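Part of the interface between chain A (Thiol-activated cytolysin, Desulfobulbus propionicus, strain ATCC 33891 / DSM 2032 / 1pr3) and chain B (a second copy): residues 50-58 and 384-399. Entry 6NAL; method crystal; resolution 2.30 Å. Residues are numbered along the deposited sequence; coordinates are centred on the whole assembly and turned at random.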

# COMPACT_ATOMS: atom_id res chain seq x y z
N ARG A 50 5.59 -5.52 6.87
CA ARG A 50 5.03 -6.69 7.52
C ARG A 50 3.73 -6.30 8.18
O ARG A 50 3.59 -5.21 8.73
CB ARG A 50 5.99 -7.30 8.54
CG ARG A 50 7.15 -8.05 7.87
CD ARG A 50 8.20 -8.53 8.86
NE ARG A 50 8.65 -7.40 9.65
CZ ARG A 50 9.51 -7.46 10.65
NH1 ARG A 50 10.04 -8.62 11.02
NH2 ARG A 50 9.82 -6.35 11.27
N GLU A 51 2.79 -7.21 8.12
CA GLU A 51 1.46 -6.97 8.66
C GLU A 51 0.96 -8.23 9.35
O GLU A 51 1.11 -9.34 8.84
CB GLU A 51 0.50 -6.58 7.56
CG GLU A 51 -0.70 -5.81 8.02
CD GLU A 51 -1.68 -5.59 6.86
OE1 GLU A 51 -1.45 -6.12 5.72
OE2 GLU A 51 -2.70 -4.89 7.09
N LYS A 52 0.36 -8.01 10.50
CA LYS A 52 -0.23 -9.05 11.30
C LYS A 52 -1.65 -9.25 10.81
O LYS A 52 -2.42 -8.27 10.74
CB LYS A 52 -0.21 -8.64 12.77
CG LYS A 52 -0.72 -9.72 13.71
CD LYS A 52 -0.48 -9.38 15.20
CE LYS A 52 -1.65 -9.94 16.05
NZ LYS A 52 -1.31 -10.56 17.36
N CYS A 53 -1.99 -10.51 10.47
CA CYS A 53 -3.30 -10.88 9.96
C CYS A 53 -3.78 -12.13 10.65
O CYS A 53 -3.00 -12.89 11.21
CB CYS A 53 -3.32 -11.22 8.45
SG CYS A 53 -2.53 -10.05 7.43
N SER A 54 -5.09 -12.36 10.56
CA SER A 54 -5.71 -13.60 10.95
C SER A 54 -6.63 -14.07 9.83
O SER A 54 -7.15 -13.29 9.03
CB SER A 54 -6.42 -13.46 12.28
OG SER A 54 -7.71 -12.96 12.15
N TYR A 55 -6.74 -15.37 9.70
CA TYR A 55 -7.55 -15.98 8.68
C TYR A 55 -8.60 -16.79 9.42
O TYR A 55 -8.26 -17.51 10.36
CB TYR A 55 -6.73 -16.87 7.75
CG TYR A 55 -7.58 -17.49 6.68
CD1 TYR A 55 -8.02 -16.76 5.58
CD2 TYR A 55 -7.96 -18.82 6.76
CE1 TYR A 55 -8.82 -17.31 4.60
CE2 TYR A 55 -8.79 -19.42 5.76
CZ TYR A 55 -9.20 -18.65 4.70
OH TYR A 55 -9.98 -19.17 3.71
N GLU A 56 -9.84 -16.69 8.98
CA GLU A 56 -11.00 -17.29 9.60
C GLU A 56 -11.68 -18.11 8.53
O GLU A 56 -11.97 -17.56 7.46
CB GLU A 56 -11.94 -16.21 10.06
CG GLU A 56 -12.88 -16.51 11.15
CD GLU A 56 -12.98 -15.34 12.14
OE1 GLU A 56 -14.02 -15.30 12.85
OE2 GLU A 56 -12.04 -14.49 12.25
N ALA A 57 -12.00 -19.37 8.85
CA ALA A 57 -12.73 -20.24 7.92
C ALA A 57 -13.27 -21.49 8.61
O ALA A 57 -12.78 -21.91 9.66
CB ALA A 57 -11.84 -20.66 6.75
N ASP A 58 -14.29 -22.08 8.01
CA ASP A 58 -14.76 -23.39 8.47
C ASP A 58 -13.66 -24.44 8.34
O ASP A 58 -13.05 -24.57 7.29
CB ASP A 58 -15.97 -23.80 7.64
CG ASP A 58 -17.18 -22.95 7.93
OD1 ASP A 58 -17.25 -22.29 9.02
OD2 ASP A 58 -18.06 -22.92 7.03
N TRP B 384 -15.57 -15.67 -1.63
CA TRP B 384 -14.80 -14.45 -1.51
C TRP B 384 -14.26 -14.39 -0.09
O TRP B 384 -14.69 -15.12 0.78
CB TRP B 384 -15.66 -13.23 -1.82
CG TRP B 384 -16.87 -13.00 -0.97
CD1 TRP B 384 -16.91 -12.28 0.16
CD2 TRP B 384 -18.20 -13.48 -1.20
NE1 TRP B 384 -18.19 -12.27 0.66
CE2 TRP B 384 -19.00 -12.99 -0.16
CE3 TRP B 384 -18.80 -14.25 -2.20
CZ2 TRP B 384 -20.37 -13.29 -0.05
CZ3 TRP B 384 -20.17 -14.53 -2.09
CH2 TRP B 384 -20.92 -14.08 -1.01
N ASP B 385 -13.31 -13.50 0.14
CA ASP B 385 -12.91 -13.14 1.50
C ASP B 385 -13.42 -11.75 1.85
O ASP B 385 -13.53 -10.87 0.99
CB ASP B 385 -11.40 -13.19 1.70
CG ASP B 385 -10.79 -14.54 1.36
OD1 ASP B 385 -11.36 -15.60 1.76
OD2 ASP B 385 -9.72 -14.54 0.69
N GLU B 386 -13.79 -11.58 3.12
CA GLU B 386 -14.32 -10.32 3.62
C GLU B 386 -13.32 -9.75 4.60
O GLU B 386 -12.98 -10.40 5.58
CB GLU B 386 -15.67 -10.54 4.30
CG GLU B 386 -16.87 -10.15 3.47
CD GLU B 386 -18.16 -10.65 4.11
OE1 GLU B 386 -18.23 -10.58 5.36
OE2 GLU B 386 -19.08 -11.13 3.34
N ILE B 387 -12.84 -8.53 4.35
CA ILE B 387 -11.76 -7.94 5.13
C ILE B 387 -12.34 -7.08 6.25
O ILE B 387 -13.39 -6.43 6.09
CB ILE B 387 -10.83 -7.11 4.23
CG1 ILE B 387 -9.75 -8.01 3.64
CG2 ILE B 387 -10.11 -6.05 4.97
CD1 ILE B 387 -10.30 -9.26 3.06
N SER B 388 -11.67 -7.11 7.40
CA SER B 388 -11.95 -6.28 8.55
C SER B 388 -10.66 -5.85 9.24
O SER B 388 -9.67 -6.57 9.23
CB SER B 388 -12.82 -7.03 9.55
OG SER B 388 -14.17 -7.01 9.14
N TYR B 389 -10.69 -4.68 9.85
CA TYR B 389 -9.60 -4.22 10.72
C TYR B 389 -10.19 -4.06 12.11
O TYR B 389 -11.17 -3.34 12.29
CB TYR B 389 -8.96 -2.93 10.23
CG TYR B 389 -8.15 -3.13 8.97
CD1 TYR B 389 -6.83 -3.53 9.01
CD2 TYR B 389 -8.73 -2.95 7.72
CE1 TYR B 389 -6.10 -3.72 7.84
CE2 TYR B 389 -8.00 -3.14 6.55
CZ TYR B 389 -6.69 -3.52 6.62
OH TYR B 389 -6.00 -3.72 5.44
N GLU B 390 -9.69 -4.84 13.06
CA GLU B 390 -10.19 -4.82 14.42
C GLU B 390 -9.00 -5.07 15.33
O GLU B 390 -8.23 -6.01 15.08
CB GLU B 390 -11.31 -5.86 14.63
CG GLU B 390 -11.10 -7.23 14.05
CD GLU B 390 -12.43 -7.90 13.57
OE1 GLU B 390 -13.01 -7.48 12.52
OE2 GLU B 390 -12.89 -8.87 14.24
N ASN B 391 -8.83 -4.20 16.35
CA ASN B 391 -7.61 -4.19 17.14
C ASN B 391 -6.53 -3.70 16.18
O ASN B 391 -6.76 -2.74 15.43
CB ASN B 391 -7.36 -5.59 17.73
CG ASN B 391 -8.69 -6.30 18.15
OD1 ASN B 391 -8.96 -7.42 17.71
ND2 ASN B 391 -9.54 -5.63 18.96
N GLY B 392 -5.37 -4.35 16.17
CA GLY B 392 -4.42 -4.02 15.12
C GLY B 392 -4.31 -5.12 14.07
O GLY B 392 -3.28 -5.34 13.41
N LEU B 393 -5.41 -5.84 13.90
CA LEU B 393 -5.43 -7.05 13.11
C LEU B 393 -6.18 -6.84 11.80
O LEU B 393 -7.32 -6.37 11.79
CB LEU B 393 -6.10 -8.14 13.93
CG LEU B 393 -5.22 -9.29 14.43
CD1 LEU B 393 -6.12 -10.43 14.82
CD2 LEU B 393 -4.29 -9.71 13.35
N LYS B 394 -5.54 -7.21 10.70
CA LYS B 394 -6.27 -7.37 9.45
C LYS B 394 -6.95 -8.75 9.50
O LYS B 394 -6.29 -9.79 9.47
CB LYS B 394 -5.32 -7.22 8.28
CG LYS B 394 -6.00 -7.28 6.93
CD LYS B 394 -4.96 -7.39 5.80
CE LYS B 394 -5.65 -7.52 4.45
NZ LYS B 394 -4.68 -7.85 3.35
N VAL B 395 -8.26 -8.78 9.62
CA VAL B 395 -8.99 -10.05 9.71
C VAL B 395 -9.59 -10.39 8.35
O VAL B 395 -10.21 -9.53 7.71
CB VAL B 395 -10.08 -9.99 10.79
CG1 VAL B 395 -10.88 -11.23 10.87
CG2 VAL B 395 -9.47 -9.70 12.15
N ILE B 396 -9.44 -11.65 7.93
CA ILE B 396 -9.89 -12.15 6.62
C ILE B 396 -10.82 -13.31 6.92
O ILE B 396 -10.40 -14.32 7.48
CB ILE B 396 -8.72 -12.60 5.74
CG1 ILE B 396 -7.77 -11.41 5.50
CG2 ILE B 396 -9.21 -13.14 4.40
CD1 ILE B 396 -6.37 -11.84 5.05
N ARG B 397 -12.10 -13.13 6.61
CA ARG B 397 -13.10 -14.16 6.81
C ARG B 397 -13.55 -14.73 5.46
O ARG B 397 -14.05 -13.99 4.60
CB ARG B 397 -14.30 -13.63 7.57
CG ARG B 397 -14.00 -13.24 8.98
CD ARG B 397 -15.24 -12.70 9.66
NE ARG B 397 -14.97 -12.42 11.06
CZ ARG B 397 -14.44 -11.29 11.52
NH1 ARG B 397 -14.13 -10.31 10.70
NH2 ARG B 397 -14.22 -11.17 12.83
N HIS B 398 -13.34 -16.03 5.30
CA HIS B 398 -13.81 -16.73 4.11
C HIS B 398 -15.33 -16.84 4.13
O HIS B 398 -15.90 -17.20 5.16
CB HIS B 398 -13.22 -18.12 4.04
CG HIS B 398 -13.48 -18.78 2.74
ND1 HIS B 398 -13.09 -18.21 1.55
CD2 HIS B 398 -14.15 -19.92 2.43
CE1 HIS B 398 -13.48 -18.99 0.55
NE2 HIS B 398 -14.13 -20.02 1.07
N LYS B 399 -15.97 -16.43 3.04
CA LYS B 399 -17.42 -16.37 2.93
C LYS B 399 -17.87 -17.06 1.66
O LYS B 399 -17.12 -17.09 0.68
CB LYS B 399 -17.96 -14.97 2.88
CG LYS B 399 -17.77 -14.15 4.13
CD LYS B 399 -18.41 -14.78 5.36
CE LYS B 399 -18.18 -13.89 6.62
NZ LYS B 399 -18.32 -14.71 7.86

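The contact is built on main-chain hydrogen bonds. Strand 50-58 of chain A lies beside strand 393-399 of chain B, running in the same general direction at 26°, so that the sheet continues from one copy into the other. In a parallel pairing, alternate residues of each strand supply both the N-H and the C=O. Here Ser A54 gives its N to Lys B394 O (3.0 Å) and receives Ile B396 N at its O (3.0 Å); Glu A56 repeats the pattern, its N bonding to Ile B396 O (2.9 Å) and its O accepting from His B398 N (3.0 Å). The ladder begins with a weak bond, Lys B394 N to Lys A52 O at 3.3 Å. Between the rungs, Cys A53 CA approaches Lys B394 O at 3.2 Å and Tyr A55 CA approaches Ile B396 O at 3.5 Å, both as CA-H...O contacts. Because these bonds use only backbone atoms, they make little demand on residue type; the side chains add further contacts on both faces.

Van der Waals packing follows the alternation of the strands. On the face carrying Cys A53, Tyr A55, Lys B394 and Ile B396, Tyr A55 CD1 meets Ile B396 CG2 at 4.0 Å in an apolar contact. A large aromatic ring and a beta-branched chain both suit an extended strand. The side chain of Tyr A55 also extends toward His B398, two residues beyond its partner Ile B396, with Tyr A55 OH 3.4 Å from His B398 CB. Lysine contributes here through its methylenes: Cys A53 SG is 4.0 Å from Lys B394 CD. On the other face, compact Ser A54 sits beside Val B395, with OG to CG2 at 3.7 Å. Leu B393, the last residue of the type II' turn, extends its side chain to Lys A52, where CG and Leu B393 CD2 are 3.6 Å apart.

Charge pairing is clearest between Glu A56 and Arg B397, neighbours in register on the face of Ser A54 and Val B395. Glu A56 OE1 forms a salt bridge with Arg B397 NE at 3.5 Å, while OE2 lies over one face of the guanidinium. Arginine suits this position because its several nitrogens can serve two carboxylates: Arg B397 NH2 also makes a salt bridge, 3.0 Å long, to Glu B390 OE2 within its own hairpin. Glu A51 and Lys B394 are less closely coupled, with OE1 and NZ 4.4 Å apart, beyond salt-bridge range, although Glu A51 OE2 comes within 3.6 Å of Lys B394 CD.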